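Local coordinates for protein probable 3-hydroxyisobutyrate dehydrogenase (PDB 3OBB) that catalyses the NAD-dependent oxidation of L-serine and methyl-L-serine, with low activity toward beta-hydroxyisobutyrate, and works as a homotetramer built as a dimer of dimers, at residues Pro122-Thr127 with Thr136-Gly141; Ala132-Phe137 with Met156-Phe161; Gly186-Met191 with Tyr221-Gly226. All coordinates share one frame; numbering follows the deposited sequence.

Interaction 1. Residues Pro122-Thr127 with Thr136-Gly141; sequences PVSGGT and TFMVGG
Thr136 N gives its hydrogen to Ser124 O over 2.9 Å, and in the opposite direction Thr136 O accepts from Ser124 N at 3.0 Å, so Ser124 and Thr136 form an antiparallel hydrogen-bonded pair. Thr136 O does more than that, since Val123 CA comes within 3.3 Å of it in a CA-H...O contact and Val123 CG2 lies just as near. One pair further along, Val123 and Phe137 form the non-hydrogen-bonded pair, their CA atoms 4.8 Å apart. Beyond them Met138 N donates to Pro122 O, almost straight down the C=O axis (173° at the oxygen).

The two faces of this ribbon carry different side chains. On one, Val123 and Phe137 lie side by side and point the same way; with CG anti to its own carbonyl carbon (chi1 -71°), Phe137 presents a ring face to Val123 CG2, which sits 3.9 Å from the centroid and only 19° off the normal, a CH-pi contact. On the other, the selenomethionine Met138 runs out extended beyond CG, and its CE ends 3.9 Å from Ser124 CB. Thr136 lies on this second face too, its CG2 beside Ser124 O. Pro122 borders the ribbon, its ring carbons against Met138 O.

The active-site Lys173 is close by: its NZ donates to Val123 O, consistent with that carbonyl holding the amino group, and its helix, 168-196, also touches Pro122 and Met138. Met14 of the NAD-binding segment touches Val123, whereas Ser211, Ser212 and Ile207 of a neighbouring subunit pack against Thr136, Ser124 and Met138. The pair of strands is thus covered by helix 143-156 on the Phe137 side, and on the Ser124 and Met138 side by the start of helix 168-196 and the neighbouring subunit.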
ATOM      1  N   PRO A 122      -9.349 -19.413  20.386  1.00 34.74           N
ATOM      2  CA  PRO A 122      -9.566 -19.438  18.949  1.00 34.70           C
ATOM      3  C   PRO A 122      -8.638 -20.430  18.332  1.00 34.90           C
ATOM      4  O   PRO A 122      -7.567 -20.771  18.884  1.00 34.70           O
ATOM      5  CB  PRO A 122      -9.138 -18.046  18.499  1.00 33.48           C
ATOM      6  CG  PRO A 122      -8.190 -17.594  19.621  1.00 33.81           C
ATOM      7  CD  PRO A 122      -8.907 -18.077  20.812  1.00 36.02           C
ATOM      8  N   VAL A 123      -9.015 -20.836  17.145  1.00 35.43           N
ATOM      9  CA  VAL A 123      -8.479 -22.036  16.614  1.00 36.99           C
ATOM     10  C   VAL A 123      -7.899 -21.754  15.231  1.00 37.28           C
ATOM     11  O   VAL A 123      -8.319 -20.803  14.535  1.00 37.21           O
ATOM     12  CB  VAL A 123      -9.597 -23.112  16.722  1.00 37.88           C
ATOM     13  CG1 VAL A 123     -10.435 -23.161  15.501  1.00 37.96           C
ATOM     14  CG2 VAL A 123      -9.027 -24.433  17.101  1.00 40.54           C
ATOM     15  N   SER A 124      -6.894 -22.543  14.855  1.00 37.82           N
ATOM     16  CA  SER A 124      -6.216 -22.376  13.576  1.00 39.16           C
ATOM     17  C   SER A 124      -5.994 -23.783  12.988  1.00 40.15           C
ATOM     18  O   SER A 124      -5.714 -24.734  13.713  1.00 40.97           O
ATOM     19  CB  SER A 124      -4.914 -21.598  13.840  1.00 38.46           C
ATOM     20  OG  SER A 124      -4.021 -21.647  12.772  1.00 42.42           O
ATOM     21  N   GLY A 125      -6.119 -23.910  11.676  1.00 41.09           N
ATOM     22  CA  GLY A 125      -6.193 -25.196  11.039  1.00 42.61           C
ATOM     23  C   GLY A 125      -7.462 -25.267  10.199  1.00 44.03           C
ATOM     24  O   GLY A 125      -8.351 -24.389  10.238  1.00 44.55           O
ATOM     25  N   GLY A 126      -7.580 -26.306   9.417  1.00 44.61           N
ATOM     26  CA  GLY A 126      -8.713 -26.307   8.544  1.00 46.24           C
ATOM     27  C   GLY A 126      -9.959 -26.931   9.112  1.00 45.02           C
ATOM     28  O   GLY A 126      -9.954 -27.522  10.180  1.00 44.46           O
ATOM     29  N   THR A 127     -11.025 -26.812   8.332  1.00 45.81           N
ATOM     30  CA  THR A 127     -12.156 -27.706   8.408  1.00 45.36           C
ATOM     31  C   THR A 127     -11.610 -29.124   8.511  1.00 45.45           C
ATOM     32  O   THR A 127     -12.187 -29.978   9.181  1.00 45.51           O
ATOM     33  CB  THR A 127     -13.015 -27.507   7.152  1.00 46.74           C
ATOM     34  OG1 THR A 127     -14.351 -27.244   7.539  1.00 46.35           O
ATOM     35  CG2 THR A 127     -12.945 -28.704   6.130  1.00 49.33           C
ATOM     36  N   THR A 136      -4.759 -26.146  16.048  1.00 37.07           N
ATOM     37  CA  THR A 136      -4.006 -25.466  17.110  1.00 37.28           C
ATOM     38  C   THR A 136      -4.915 -24.518  17.875  1.00 35.92           C
ATOM     39  O   THR A 136      -5.775 -23.870  17.305  1.00 35.00           O
ATOM     40  CB  THR A 136      -2.593 -24.901  16.692  1.00 37.78           C
ATOM     41  OG1 THR A 136      -2.387 -23.538  17.169  1.00 37.72           O
ATOM     42  CG2 THR A 136      -2.370 -25.020  15.246  1.00 37.42           C
ATOM     43  N   PHE A 137      -4.764 -24.525  19.184  1.00 35.68           N
ATOM     44  CA  PHE A 137      -5.498 -23.602  19.990  1.00 35.60           C
ATOM     45  C   PHE A 137      -4.556 -22.541  20.443  1.00 36.09           C
ATOM     46  O   PHE A 137      -3.414 -22.833  20.798  1.00 37.21           O
ATOM     47  CB  PHE A 137      -6.114 -24.315  21.191  1.00 35.72           C
ATOM     48  CG  PHE A 137      -7.248 -25.225  20.832  1.00 35.84           C
ATOM     49  CD1 PHE A 137      -7.006 -26.555  20.479  1.00 35.18           C
ATOM     50  CD2 PHE A 137      -8.565 -24.754  20.840  1.00 34.95           C
ATOM     51  CE1 PHE A 137      -8.045 -27.416  20.172  1.00 33.53           C
ATOM     52  CE2 PHE A 137      -9.624 -25.597  20.528  1.00 36.35           C
ATOM     53  CZ  PHE A 137      -9.372 -26.946  20.199  1.00 35.96           C
HETATM   54  N   MSE A 138      -5.049 -21.310  20.455  1.00 36.46           N
HETATM   55  CA  MSE A 138      -4.291 -20.169  20.972  1.00 37.94           C
HETATM   56  C   MSE A 138      -5.085 -19.567  22.121  1.00 38.14           C
HETATM   57  O   MSE A 138      -6.173 -19.028  21.942  1.00 37.35           O
HETATM   58  CB  MSE A 138      -4.045 -19.147  19.874  1.00 36.74           C
HETATM   59  CG  MSE A 138      -3.291 -19.733  18.707  1.00 37.64           C
HETATM   60 SE   MSE A 138      -3.184 -18.484  17.227  0.70 37.65          SE
HETATM   61  CE  MSE A 138      -2.245 -19.586  15.928  1.00 34.58           C
ATOM     62  N   VAL A 139      -4.526 -19.687  23.311  1.00 39.18           N
ATOM     63  CA  VAL A 139      -5.333 -19.610  24.523  1.00 40.22           C
ATOM     64  C   VAL A 139      -4.940 -18.421  25.383  1.00 40.97           C
ATOM     65  O   VAL A 139      -3.774 -18.291  25.755  1.00 42.63           O
ATOM     66  CB  VAL A 139      -5.168 -20.914  25.321  1.00 41.17           C
ATOM     67  CG1 VAL A 139      -5.905 -20.864  26.642  1.00 42.93           C
ATOM     68  CG2 VAL A 139      -5.644 -22.088  24.479  1.00 39.43           C
ATOM     69  N   GLY A 140      -5.903 -17.559  25.689  1.00 40.62           N
ATOM     70  CA  GLY A 140      -5.730 -16.533  26.705  1.00 41.45           C
ATOM     71  C   GLY A 140      -6.524 -16.854  27.962  1.00 44.13           C
ATOM     72  O   GLY A 140      -7.608 -17.424  27.872  1.00 43.96           O
ATOM     73  N   GLY A 141      -5.981 -16.480  29.125  1.00 46.06           N
ATOM     74  CA  GLY A 141      -6.619 -16.750  30.419  1.00 49.20           C
ATOM     75  C   GLY A 141      -5.689 -17.305  31.481  1.00 51.24           C
ATOM     76  O   GLY A 141      -4.486 -17.410  31.269  1.00 49.83           O
TER

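Interaction 2. Residues Ala132-Phe137 with Met156-Phe161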
ATOM      1  N   ALA A 132      -9.890 -33.819  11.738  1.00 44.90           N
ATOM      2  CA  ALA A 132      -8.845 -34.709  12.244  1.00 46.78           C
ATOM      3  C   ALA A 132      -8.560 -34.558  13.746  1.00 47.03           C
ATOM      4  O   ALA A 132      -8.004 -35.459  14.348  1.00 49.67           O
ATOM      5  CB  ALA A 132      -7.518 -34.565  11.401  1.00 47.37           C
ATOM      6  N   GLY A 133      -8.903 -33.427  14.359  1.00 45.90           N
ATOM      7  CA  GLY A 133      -8.565 -33.220  15.777  1.00 45.08           C
ATOM      8  C   GLY A 133      -7.120 -32.746  15.915  1.00 45.42           C
ATOM      9  O   GLY A 133      -6.460 -33.009  16.931  1.00 46.32           O
ATOM     10  N   THR A 134      -6.626 -32.031  14.899  1.00 44.13           N
ATOM     11  CA  THR A 134      -5.206 -31.571  14.861  1.00 43.62           C
ATOM     12  C   THR A 134      -5.071 -30.038  14.908  1.00 41.51           C
ATOM     13  O   THR A 134      -4.007 -29.469  14.595  1.00 41.23           O
ATOM     14  CB  THR A 134      -4.502 -32.047  13.583  1.00 44.57           C
ATOM     15  OG1 THR A 134      -5.208 -31.521  12.443  1.00 45.35           O
ATOM     16  CG2 THR A 134      -4.457 -33.583  13.500  1.00 46.91           C
ATOM     17  N   LEU A 135      -6.166 -29.390  15.288  1.00 39.52           N
ATOM     18  CA  LEU A 135      -6.250 -27.940  15.383  1.00 38.12           C
ATOM     19  C   LEU A 135      -5.196 -27.356  16.312  1.00 37.38           C
ATOM     20  O   LEU A 135      -4.786 -27.981  17.274  1.00 38.69           O
ATOM     21  CB  LEU A 135      -7.634 -27.546  15.924  1.00 36.22           C
ATOM     22  CG  LEU A 135      -8.836 -27.753  15.025  1.00 35.83           C
ATOM     23  CD1 LEU A 135     -10.110 -27.384  15.809  1.00 35.52           C
ATOM     24  CD2 LEU A 135      -8.685 -26.931  13.741  1.00 35.40           C
ATOM     25  N   THR A 136      -4.759 -26.146  16.048  1.00 37.07           N
ATOM     26  CA  THR A 136      -4.006 -25.466  17.110  1.00 37.28           C
ATOM     27  C   THR A 136      -4.915 -24.518  17.875  1.00 35.92           C
ATOM     28  O   THR A 136      -5.775 -23.870  17.305  1.00 35.00           O
ATOM     29  CB  THR A 136      -2.593 -24.901  16.692  1.00 37.78           C
ATOM     30  OG1 THR A 136      -2.387 -23.538  17.169  1.00 37.72           O
ATOM     31  CG2 THR A 136      -2.370 -25.020  15.246  1.00 37.42           C
ATOM     32  N   PHE A 137      -4.764 -24.525  19.184  1.00 35.68           N
ATOM     33  CA  PHE A 137      -5.498 -23.602  19.990  1.00 35.60           C
ATOM     34  C   PHE A 137      -4.556 -22.541  20.443  1.00 36.09           C
ATOM     35  O   PHE A 137      -3.414 -22.833  20.798  1.00 37.21           O
ATOM     36  CB  PHE A 137      -6.114 -24.315  21.191  1.00 35.72           C
ATOM     37  CG  PHE A 137      -7.248 -25.225  20.832  1.00 35.84           C
ATOM     38  CD1 PHE A 137      -7.006 -26.555  20.479  1.00 35.18           C
ATOM     39  CD2 PHE A 137      -8.565 -24.754  20.840  1.00 34.95           C
ATOM     40  CE1 PHE A 137      -8.045 -27.416  20.172  1.00 33.53           C
ATOM     41  CE2 PHE A 137      -9.624 -25.597  20.528  1.00 36.35           C
ATOM     42  CZ  PHE A 137      -9.372 -26.946  20.199  1.00 35.96           C
HETATM   43  N   MSE A 156      -9.688 -32.178  20.738  1.00 49.43           N
HETATM   44  CA  MSE A 156     -10.057 -31.455  19.513  1.00 48.96           C
HETATM   45  C   MSE A 156      -8.866 -30.998  18.671  1.00 47.65           C
HETATM   46  O   MSE A 156      -9.042 -30.588  17.514  1.00 46.71           O
HETATM   47  CB  MSE A 156     -10.933 -30.238  19.829  1.00 48.13           C
HETATM   48  CG  MSE A 156     -12.370 -30.554  20.266  1.00 47.47           C
HETATM   49 SE   MSE A 156     -13.229 -28.871  20.873  0.85 52.66          SE
HETATM   50  CE  MSE A 156     -12.159 -28.481  22.462  1.00 38.05           C
ATOM     51  N   GLY A 157      -7.669 -31.081  19.238  1.00 47.66           N
ATOM     52  CA  GLY A 157      -6.522 -30.395  18.653  1.00 47.48           C
ATOM     53  C   GLY A 157      -5.179 -31.004  18.975  1.00 48.03           C
ATOM     54  O   GLY A 157      -5.109 -32.071  19.589  1.00 50.19           O
ATOM     55  N   ARG A 158      -4.110 -30.350  18.515  1.00 46.96           N
ATOM     56  CA  ARG A 158      -2.772 -30.880  18.687  1.00 47.43           C
ATOM     57  C   ARG A 158      -1.848 -29.874  19.357  1.00 46.53           C
ATOM     58  O   ARG A 158      -1.451 -30.101  20.492  1.00 48.16           O
ATOM     59  CB  ARG A 158      -2.211 -31.447  17.385  1.00 48.40           C
ATOM     60  CG  ARG A 158      -0.709 -31.806  17.447  1.00 54.24           C
ATOM     61  CD  ARG A 158      -0.361 -32.984  16.526  1.00 63.01           C
ATOM     62  NE  ARG A 158      -0.399 -32.632  15.106  1.00 65.91           N
ATOM     63  CZ  ARG A 158      -0.614 -33.504  14.122  1.00 69.16           C
ATOM     64  NH1 ARG A 158      -0.646 -33.081  12.861  1.00 69.02           N
ATOM     65  NH2 ARG A 158      -0.799 -34.796  14.392  1.00 71.67           N
ATOM     66  N   ASN A 159      -1.491 -28.779  18.694  1.00 44.03           N
ATOM     67  CA  ASN A 159      -0.678 -27.776  19.381  1.00 43.39           C
ATOM     68  C   ASN A 159      -1.536 -26.900  20.265  1.00 41.93           C
ATOM     69  O   ASN A 159      -2.528 -26.338  19.809  1.00 40.24           O
ATOM     70  CB  ASN A 159       0.091 -26.893  18.405  1.00 42.82           C
ATOM     71  CG  ASN A 159       1.230 -27.618  17.750  1.00 44.33           C
ATOM     72  OD1 ASN A 159       1.669 -28.667  18.236  1.00 46.24           O
ATOM     73  ND2 ASN A 159       1.719 -27.070  16.632  1.00 42.39           N
ATOM     74  N   ILE A 160      -1.138 -26.765  21.521  1.00 42.44           N
ATOM     75  CA  ILE A 160      -1.890 -25.929  22.440  1.00 42.51           C
ATOM     76  C   ILE A 160      -0.961 -24.890  23.023  1.00 42.23           C
ATOM     77  O   ILE A 160      -0.065 -25.199  23.812  1.00 44.40           O
ATOM     78  CB  ILE A 160      -2.665 -26.759  23.532  1.00 44.25           C
ATOM     79  CG1 ILE A 160      -3.545 -27.822  22.864  1.00 42.77           C
ATOM     80  CG2 ILE A 160      -3.539 -25.856  24.375  1.00 45.01           C
ATOM     81  CD1 ILE A 160      -3.618 -29.082  23.607  1.00 45.63           C
ATOM     82  N   PHE A 161      -1.173 -23.647  22.615  1.00 40.38           N
ATOM     83  CA  PHE A 161      -0.345 -22.571  23.088  1.00 40.56           C
ATOM     84  C   PHE A 161      -1.077 -21.709  24.086  1.00 41.17           C
ATOM     85  O   PHE A 161      -2.228 -21.337  23.845  1.00 41.69           O
ATOM     86  CB  PHE A 161       0.117 -21.703  21.911  1.00 38.49           C
ATOM     87  CG  PHE A 161       0.952 -22.439  20.917  1.00 38.15           C
ATOM     88  CD1 PHE A 161       0.398 -22.881  19.715  1.00 35.37           C
ATOM     89  CD2 PHE A 161       2.297 -22.688  21.164  1.00 38.97           C
ATOM     90  CE1 PHE A 161       1.171 -23.534  18.772  1.00 35.33           C
ATOM     91  CE2 PHE A 161       3.076 -23.379  20.230  1.00 39.20           C
ATOM     92  CZ  PHE A 161       2.502 -23.807  19.030  1.00 38.23           C
TER
HETATM   93  O   HOH W   1      -1.984 -28.121  15.753  1.00 38.22           O
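Phe137 presses the rim of its ring against the end of helix 143-156: CZ is 3.7 Å from CB of the selenomethionine Met156, whose side chain crosses the phenylalanine at about a right angle, and CE1 is equally close to Gly157 CA. This is the tight part. Gly157, with no side chain, brings its CA against the ring edge and close to Leu135 O. Leu135 adds its CB beside Met156 O, while Met18 of helix 15-24 touches both Leu135 and Met156.

The two strands are parallel and close a beta-alpha-beta crossover through helix 143-156. Phe137 is gripped at both ends of its backbone, its N donating to Asn159 O at 2.9 Å and its O receiving Phe161 N at 3.0 Å. Leu135 O takes Arg158 N at 2.8 Å.

The outer side is looser. Arg158 is exposed, and its chain, bent at chi2 and chi3, lies alongside Thr134; Thr134 CG2 packs on one face of the guanidinium, 3.9 Å from Arg158 CZ. Nearby a water donates to Thr134 O and accepts from Asn159 N at 3.1 Å, bridging the two segments where the chain turns a corner at Arg158. Gly133, at positive phi, closes helix 127-132 with a Schellman motif.

Thr136 OG1 is buried at the edge of the Phe161 ring with no polar partner in the model. The chemistry therefore splits: backbone bonds set the register and the Phe137 ring edge fills the inner side, while a water and an apolar contact against a charged group join the outer edge.

Interaction 3. Residues Gly186-Met191 with Tyr221-Gly226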
ATOM      1  N   GLY A 186       1.862 -12.017  -0.952  1.00 29.42           N
ATOM      2  CA  GLY A 186       3.263 -11.993  -1.307  1.00 28.77           C
ATOM      3  C   GLY A 186       3.584 -13.168  -2.225  1.00 29.31           C
ATOM      4  O   GLY A 186       4.180 -12.984  -3.281  1.00 31.04           O
ATOM      5  N   THR A 187       3.179 -14.373  -1.845  1.00 28.87           N
ATOM      6  CA  THR A 187       3.476 -15.568  -2.620  1.00 27.77           C
ATOM      7  C   THR A 187       2.810 -15.574  -4.026  1.00 28.03           C
ATOM      8  O   THR A 187       3.457 -15.837  -5.051  1.00 28.45           O
ATOM      9  CB  THR A 187       3.172 -16.876  -1.800  1.00 28.87           C
ATOM     10  OG1 THR A 187       3.910 -16.862  -0.547  1.00 25.77           O
ATOM     11  CG2 THR A 187       3.581 -18.128  -2.619  1.00 27.40           C
ATOM     12  N   ALA A 188       1.538 -15.210  -4.074  1.00 27.48           N
ATOM     13  CA  ALA A 188       0.792 -15.160  -5.319  1.00 26.61           C
ATOM     14  C   ALA A 188       1.407 -14.150  -6.293  1.00 27.52           C
ATOM     15  O   ALA A 188       1.470 -14.388  -7.508  1.00 27.35           O
ATOM     16  CB  ALA A 188      -0.649 -14.788  -5.022  1.00 26.64           C
ATOM     17  N   GLU A 189       1.840 -13.008  -5.765  1.00 27.09           N
ATOM     18  CA  GLU A 189       2.396 -11.966  -6.609  1.00 28.53           C
ATOM     19  C   GLU A 189       3.795 -12.358  -7.105  1.00 28.47           C
ATOM     20  O   GLU A 189       4.181 -12.010  -8.238  1.00 28.95           O
ATOM     21  CB  GLU A 189       2.417 -10.618  -5.861  1.00 28.14           C
ATOM     22  CG  GLU A 189       3.705 -10.272  -5.182  1.00 29.46           C
ATOM     23  CD  GLU A 189       3.658  -8.882  -4.470  1.00 29.15           C
ATOM     24  OE1 GLU A 189       2.574  -8.249  -4.431  1.00 27.16           O
ATOM     25  OE2 GLU A 189       4.724  -8.440  -3.976  1.00 28.20           O
ATOM     26  N   ALA A 190       4.547 -13.062  -6.249  1.00 27.90           N
ATOM     27  CA  ALA A 190       5.896 -13.531  -6.620  1.00 28.34           C
ATOM     28  C   ALA A 190       5.785 -14.609  -7.695  1.00 28.89           C
ATOM     29  O   ALA A 190       6.498 -14.553  -8.693  1.00 31.53           O
ATOM     30  CB  ALA A 190       6.638 -14.054  -5.400  1.00 26.38           C
HETATM   31  N   MSE A 191       4.867 -15.557  -7.524  1.00 29.10           N
HETATM   32  CA  MSE A 191       4.640 -16.636  -8.512  1.00 30.64           C
HETATM   33  C   MSE A 191       4.281 -16.059  -9.880  1.00 30.92           C
HETATM   34  O   MSE A 191       4.807 -16.481 -10.918  1.00 32.52           O
HETATM   35  CB  MSE A 191       3.505 -17.582  -8.050  1.00 30.90           C
HETATM   36  CG  MSE A 191       3.822 -18.457  -6.803  1.00 31.77           C
HETATM   37 SE   MSE A 191       5.258 -19.736  -7.139  1.00 42.15          SE
HETATM   38  CE  MSE A 191       4.453 -20.735  -8.636  1.00 28.16           C
ATOM     39  N   TYR A 221       0.406 -24.805   0.734  1.00 32.50           N
ATOM     40  CA  TYR A 221      -0.809 -24.150   0.243  1.00 31.90           C
ATOM     41  C   TYR A 221      -0.520 -23.201  -0.923  1.00 30.82           C
ATOM     42  O   TYR A 221      -0.860 -22.007  -0.872  1.00 28.92           O
ATOM     43  CB  TYR A 221      -1.392 -23.346   1.395  1.00 31.06           C
ATOM     44  CG  TYR A 221      -2.876 -23.334   1.539  1.00 30.76           C
ATOM     45  CD1 TYR A 221      -3.478 -24.024   2.598  1.00 31.80           C
ATOM     46  CD2 TYR A 221      -3.688 -22.593   0.670  1.00 30.62           C
ATOM     47  CE1 TYR A 221      -4.825 -24.012   2.780  1.00 33.78           C
ATOM     48  CE2 TYR A 221      -5.072 -22.581   0.832  1.00 32.65           C
ATOM     49  CZ  TYR A 221      -5.634 -23.272   1.912  1.00 34.16           C
ATOM     50  OH  TYR A 221      -6.996 -23.255   2.135  1.00 32.15           O
ATOM     51  N   ASN A 222       0.106 -23.731  -1.968  1.00 30.76           N
ATOM     52  CA  ASN A 222       0.609 -22.874  -3.040  1.00 30.39           C
ATOM     53  C   ASN A 222      -0.549 -22.278  -3.853  1.00 29.50           C
ATOM     54  O   ASN A 222      -1.433 -23.020  -4.263  1.00 30.76           O
ATOM     55  CB  ASN A 222       1.604 -23.655  -3.915  1.00 30.65           C
ATOM     56  CG  ASN A 222       2.289 -22.752  -4.944  1.00 33.11           C
ATOM     57  OD1 ASN A 222       1.613 -22.211  -5.858  1.00 32.15           O
ATOM     58  ND2 ASN A 222       3.614 -22.515  -4.766  1.00 29.09           N
ATOM     59  N   PRO A 223      -0.592 -20.936  -4.049  1.00 29.45           N
ATOM     60  CA  PRO A 223      -1.733 -20.338  -4.776  1.00 28.47           C
ATOM     61  C   PRO A 223      -1.798 -20.507  -6.297  1.00 29.01           C
ATOM     62  O   PRO A 223      -2.809 -20.128  -6.898  1.00 28.97           O
ATOM     63  CB  PRO A 223      -1.613 -18.852  -4.416  1.00 28.54           C
ATOM     64  CG  PRO A 223      -0.153 -18.655  -4.262  1.00 26.90           C
ATOM     65  CD  PRO A 223       0.320 -19.877  -3.550  1.00 28.38           C
ATOM     66  N   TRP A 224      -0.764 -21.084  -6.910  1.00 29.49           N
ATOM     67  CA  TRP A 224      -0.687 -21.253  -8.388  1.00 28.90           C
ATOM     68  C   TRP A 224      -1.252 -22.594  -8.841  1.00 29.45           C
ATOM     69  O   TRP A 224      -0.766 -23.634  -8.391  1.00 29.73           O
ATOM     70  CB  TRP A 224       0.754 -21.127  -8.897  1.00 28.46           C
ATOM     71  CG  TRP A 224       0.788 -20.884 -10.392  1.00 29.19           C
ATOM     72  CD1 TRP A 224       0.816 -21.830 -11.377  1.00 31.78           C
ATOM     73  CD2 TRP A 224       0.763 -19.621 -11.056  1.00 29.50           C
ATOM     74  NE1 TRP A 224       0.844 -21.228 -12.613  1.00 30.62           N
ATOM     75  CE2 TRP A 224       0.780 -19.873 -12.442  1.00 29.96           C
ATOM     76  CE3 TRP A 224       0.682 -18.295 -10.615  1.00 28.86           C
ATOM     77  CZ2 TRP A 224       0.741 -18.845 -13.396  1.00 29.17           C
ATOM     78  CZ3 TRP A 224       0.648 -17.280 -11.564  1.00 29.56           C
ATOM     79  CH2 TRP A 224       0.668 -17.566 -12.936  1.00 30.47           C
ATOM     80  N   PRO A 225      -2.302 -22.578  -9.695  1.00 30.17           N
ATOM     81  CA  PRO A 225      -3.006 -23.827 -10.068  1.00 31.66           C
ATOM     82  C   PRO A 225      -2.030 -24.826 -10.606  1.00 33.24           C
ATOM     83  O   PRO A 225      -1.148 -24.443 -11.392  1.00 32.86           O
ATOM     84  CB  PRO A 225      -3.966 -23.384 -11.199  1.00 31.89           C
ATOM     85  CG  PRO A 225      -4.354 -21.929 -10.762  1.00 30.67           C
ATOM     86  CD  PRO A 225      -2.946 -21.393 -10.312  1.00 29.78           C
ATOM     87  N   GLY A 226      -2.164 -26.082 -10.173  1.00 34.29           N
ATOM     88  CA  GLY A 226      -1.274 -27.147 -10.697  1.00 36.31           C
ATOM     89  C   GLY A 226       0.032 -27.332  -9.926  1.00 36.14           C
ATOM     90  O   GLY A 226       0.673 -28.370 -10.055  1.00 36.22           O
TER
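Helix 186-191 meets the irregular loop 221-226 most closely where Ala188 and Pro223 face each other, with CA atoms 5.8 Å apart, in the all-helical C-terminal domain of this dehydrogenase family. The helix, part of the long helix 168-196, and the loop join by van der Waals packing, part of it against the helix backbone. Pro223 is the wedge: its CG rests 3.8 Å from Ala188 CA, where the small alanine lets the ring settle against the helix backbone, and its CD lies beside Thr187 CG2, whose chain crosses the proline at about a right angle. The hydroxyl of Thr187 is used elsewhere, bonding to Leu183 O and Asn215 ND2.

One turn on, the selenomethionine Met191 folds back on itself, bent at chi2 (-65°) and chi3 (-59°). That bend carries CE to within 3.7 Å of Trp224 CB, while Met191 CB sits near Trp224 CE3. Ala201 of helix 201-209 and Gln291 of helix 291-294 also touch Trp224. Selenium and Asn222 meet tip to tip, SE 4.0 Å from ND2.

Within the loop an Asx turn forms: Asn222 OD1 accepts from Trp224 N over 2.8 Å, with the donor in the carbonyl plane.

Interactions 1 and 2 use the two edges of strand 135-140. It pairs antiparallel with 117-124 in interaction 1 and parallel with 159-164 in interaction 2, sharing Thr136 and Phe137, and Val123 CG2 packs 3.4 Å from Leu135 CD1 where they touch. Interaction 1 is buried near the catalytic lysine; interaction 2, at the outermost strand of the chain's sheet, is partly open and brings in a water and an exposed arginine. Interaction 3 stands apart, about 25 Å from interaction 1 between centres, buried in the C-terminal domain. Backbone bonds set the first two; the third is joined by mostly apolar packing, with no hydrogen bond between its segments. All three reach the second subunit.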